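Local coordinates for sensor-type histidine kinase prrB (Mycobacterium tuberculosis, PDB 1YSR) that binds ATP through this C-terminal domain and, as the sensor kinase of the PrrB/PrrA two-component system, autophosphorylates on a histidine, at the interface of chains A and B. Numbering follows the deposited sequence. Chains: chain A/B, Sensor-type histidine kinase prrB.

The interface of chains A and B. Residues chain A 7, 39, 41, 149-150; chain B 45, 49, 52-53, 118.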
ATOM      1  N   PRO A   7       4.326  -4.221  -6.092  1.00 32.29           N
ATOM      2  CA  PRO A   7       3.812  -5.274  -5.229  1.00 32.30           C
ATOM      3  C   PRO A   7       2.909  -4.651  -4.182  1.00 31.78           C
ATOM      4  O   PRO A   7       3.261  -3.630  -3.611  1.00 31.48           O
ATOM      5  CB  PRO A   7       5.105  -5.839  -4.576  1.00 32.92           C
ATOM      6  CG  PRO A   7       6.165  -5.609  -5.623  1.00 33.29           C
ATOM      7  CD  PRO A   7       5.806  -4.171  -6.025  1.00 33.20           C
ATOM      8  N   ILE A  39      -0.402 -11.294  -2.207  1.00 34.20           N
ATOM      9  CA  ILE A  39       0.313 -10.205  -2.874  1.00 32.71           C
ATOM     10  C   ILE A  39      -0.138 -10.123  -4.326  1.00 33.05           C
ATOM     11  O   ILE A  39      -0.149 -11.171  -5.013  1.00 32.58           O
ATOM     12  CB  ILE A  39       1.861 -10.404  -2.853  1.00 32.84           C
ATOM     13  CG1 ILE A  39       2.358 -10.851  -1.445  1.00 32.10           C
ATOM     14  CG2 ILE A  39       2.558  -9.117  -3.305  1.00 33.80           C
ATOM     15  CD1 ILE A  39       2.101  -9.798  -0.367  1.00 31.76           C
ATOM     16  N   VAL A  41       0.217  -7.304  -7.987  1.00 30.66           N
ATOM     17  CA  VAL A  41       0.893  -6.148  -8.477  1.00 32.13           C
ATOM     18  C   VAL A  41      -0.203  -5.178  -8.861  1.00 31.52           C
ATOM     19  O   VAL A  41      -1.182  -5.558  -9.537  1.00 31.34           O
ATOM     20  CB  VAL A  41       1.794  -6.523  -9.682  1.00 34.21           C
ATOM     21  CG1 VAL A  41       2.272  -5.283 -10.425  1.00 34.90           C
ATOM     22  CG2 VAL A  41       3.018  -7.351  -9.141  1.00 33.59           C
ATOM     23  N   PRO A 149      -0.421 -11.998 -10.152  1.00 39.24           N
ATOM     24  CA  PRO A 149       0.811 -11.633 -10.858  1.00 40.40           C
ATOM     25  C   PRO A 149       1.634 -12.771 -11.471  1.00 42.57           C
ATOM     26  O   PRO A 149       2.619 -12.487 -12.195  1.00 44.05           O
ATOM     27  CB  PRO A 149       1.621 -10.927  -9.757  1.00 40.58           C
ATOM     28  CG  PRO A 149       1.241 -11.700  -8.509  1.00 39.41           C
ATOM     29  CD  PRO A 149      -0.202 -12.106  -8.682  1.00 38.10           C
ATOM     30  N   SER A 150       1.244 -14.010 -11.166  1.00 43.74           N
ATOM     31  CA  SER A 150       1.918 -15.237 -11.625  1.00 46.06           C
ATOM     32  C   SER A 150       1.151 -16.019 -12.701  1.00 48.28           C
ATOM     33  O   SER A 150      -0.088 -15.941 -12.802  1.00 48.33           O
ATOM     34  CB  SER A 150       2.157 -16.159 -10.420  1.00 46.18           C
ATOM     35  OG  SER A 150       2.933 -15.474  -9.448  1.00 45.16           O
ATOM     36  OXT SER A 150       1.772 -16.782 -13.477  1.00 49.61           O
TER
ATOM     37  N   ALA B  45       6.366  -7.087   0.843  1.00 30.48           N
ATOM     38  CA  ALA B  45       5.428  -7.487  -0.235  1.00 30.16           C
ATOM     39  C   ALA B  45       6.183  -8.061  -1.420  1.00 28.30           C
ATOM     40  O   ALA B  45       5.823  -9.123  -1.960  1.00 27.86           O
ATOM     41  CB  ALA B  45       4.539  -6.307  -0.686  1.00 29.57           C
ATOM     42  N   LEU B  49       6.199 -11.675  -2.860  1.00 30.60           N
ATOM     43  CA  LEU B  49       5.825 -11.853  -4.256  1.00 31.33           C
ATOM     44  C   LEU B  49       6.803 -12.776  -4.959  1.00 31.90           C
ATOM     45  O   LEU B  49       6.399 -13.696  -5.708  1.00 32.51           O
ATOM     46  CB  LEU B  49       5.863 -10.485  -4.941  1.00 31.43           C
ATOM     47  CG  LEU B  49       5.493 -10.504  -6.435  1.00 31.41           C
ATOM     48  CD1 LEU B  49       4.120 -11.204  -6.740  1.00 34.87           C
ATOM     49  CD2 LEU B  49       5.565  -9.104  -7.040  1.00 32.58           C
ATOM     50  N   ASP B  52       6.235 -16.250  -3.909  1.00 34.66           N
ATOM     51  CA  ASP B  52       4.973 -16.716  -4.478  1.00 36.64           C
ATOM     52  C   ASP B  52       5.186 -17.011  -5.940  1.00 35.08           C
ATOM     53  O   ASP B  52       4.725 -18.018  -6.475  1.00 36.06           O
ATOM     54  CB  ASP B  52       3.872 -15.651  -4.420  1.00 37.19           C
ATOM     55  CG  ASP B  52       3.384 -15.372  -3.062  1.00 39.14           C
ATOM     56  OD1 ASP B  52       3.623 -16.183  -2.148  1.00 34.41           O
ATOM     57  OD2 ASP B  52       2.734 -14.289  -2.917  1.00 35.22           O
ATOM     58  N   ASN B  53       5.896 -16.126  -6.614  1.00 36.19           N
ATOM     59  CA  ASN B  53       6.024 -16.291  -8.049  1.00 37.03           C
ATOM     60  C   ASN B  53       6.891 -17.518  -8.356  1.00 36.87           C
ATOM     61  O   ASN B  53       6.622 -18.253  -9.311  1.00 38.60           O
ATOM     62  CB  ASN B  53       6.575 -15.026  -8.673  1.00 37.13           C
ATOM     63  CG  ASN B  53       6.677 -15.112 -10.188  1.00 40.59           C
ATOM     64  OD1 ASN B  53       7.772 -14.958 -10.742  1.00 39.87           O
ATOM     65  ND2 ASN B  53       5.537 -15.293 -10.860  1.00 43.43           N
ATOM     66  N   LEU B 118       9.734 -11.257 -12.158  1.00 36.48           N
ATOM     67  CA  LEU B 118       9.359 -10.613 -10.883  1.00 37.16           C
ATOM     68  C   LEU B 118      10.400 -10.909  -9.811  1.00 36.70           C
ATOM     69  O   LEU B 118      10.700 -10.037  -8.999  1.00 36.62           O
ATOM     70  CB  LEU B 118       8.013 -11.120 -10.367  1.00 37.13           C
ATOM     71  CG  LEU B 118       6.756 -10.593 -11.059  1.00 39.45           C
ATOM     72  CD1 LEU B 118       5.505 -11.290 -10.501  1.00 38.63           C
ATOM     73  CD2 LEU B 118       6.669  -9.048 -10.972  1.00 44.81           C
TER
HETATM   74  O   HOH W   1       1.392 -13.582  -5.270  1.00 37.39           O
HETATM   75  O   HOH W   2       0.335 -14.175  -1.932  1.00 43.08           O
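B:Leu49 reaches out from helix 44-60 of chain B into an apolar patch that chain A builds from strands 6-9 and 39-42 and its C-terminal tail. Its CG lies anti to the backbone N (chi1 180°), which carries the fork out towards chain A; its two methyls then serve different partners. B:Leu49 CD1 presses on A:Pro149 CG at 3.4 Å, tighter than usual van der Waals contact, the leucine and the proline ring running antiparallel alongside each other. B:Leu49 CD2 lies 3.7 Å from A:Val41 CG2 and 3.8 Å from A:Pro7 CG, meeting both side chains at about a right angle. A:Ile39 flanks the leucine with its CG2 branch, 3.9 Å from B:Leu49 CB, and also covers the backbone of B:Ala45 one helical turn earlier. From helix 117-125, B:Leu118 CD1 reaches the same proline, 3.6 Å from the carbonyl A:Pro149 O and 4.0 Å from A:Pro149 CB.

Polar contacts edge this patch. One carboxyl oxygen, B:Asp52 OD2, is linked through two waters to the backbone N and O of A:Ile39. Both chains are the C-terminal ATP-binding (HATPase) domain, related by no exact two-fold, and the contact may be a product of crystal packing. At the tail, B:Asn53 ND2 donates an almost straight hydrogen bond (174° at H) to the hydroxyl A:Ser150 OG at 3.0 Å, with the oxygen only 2° out of the amide plane.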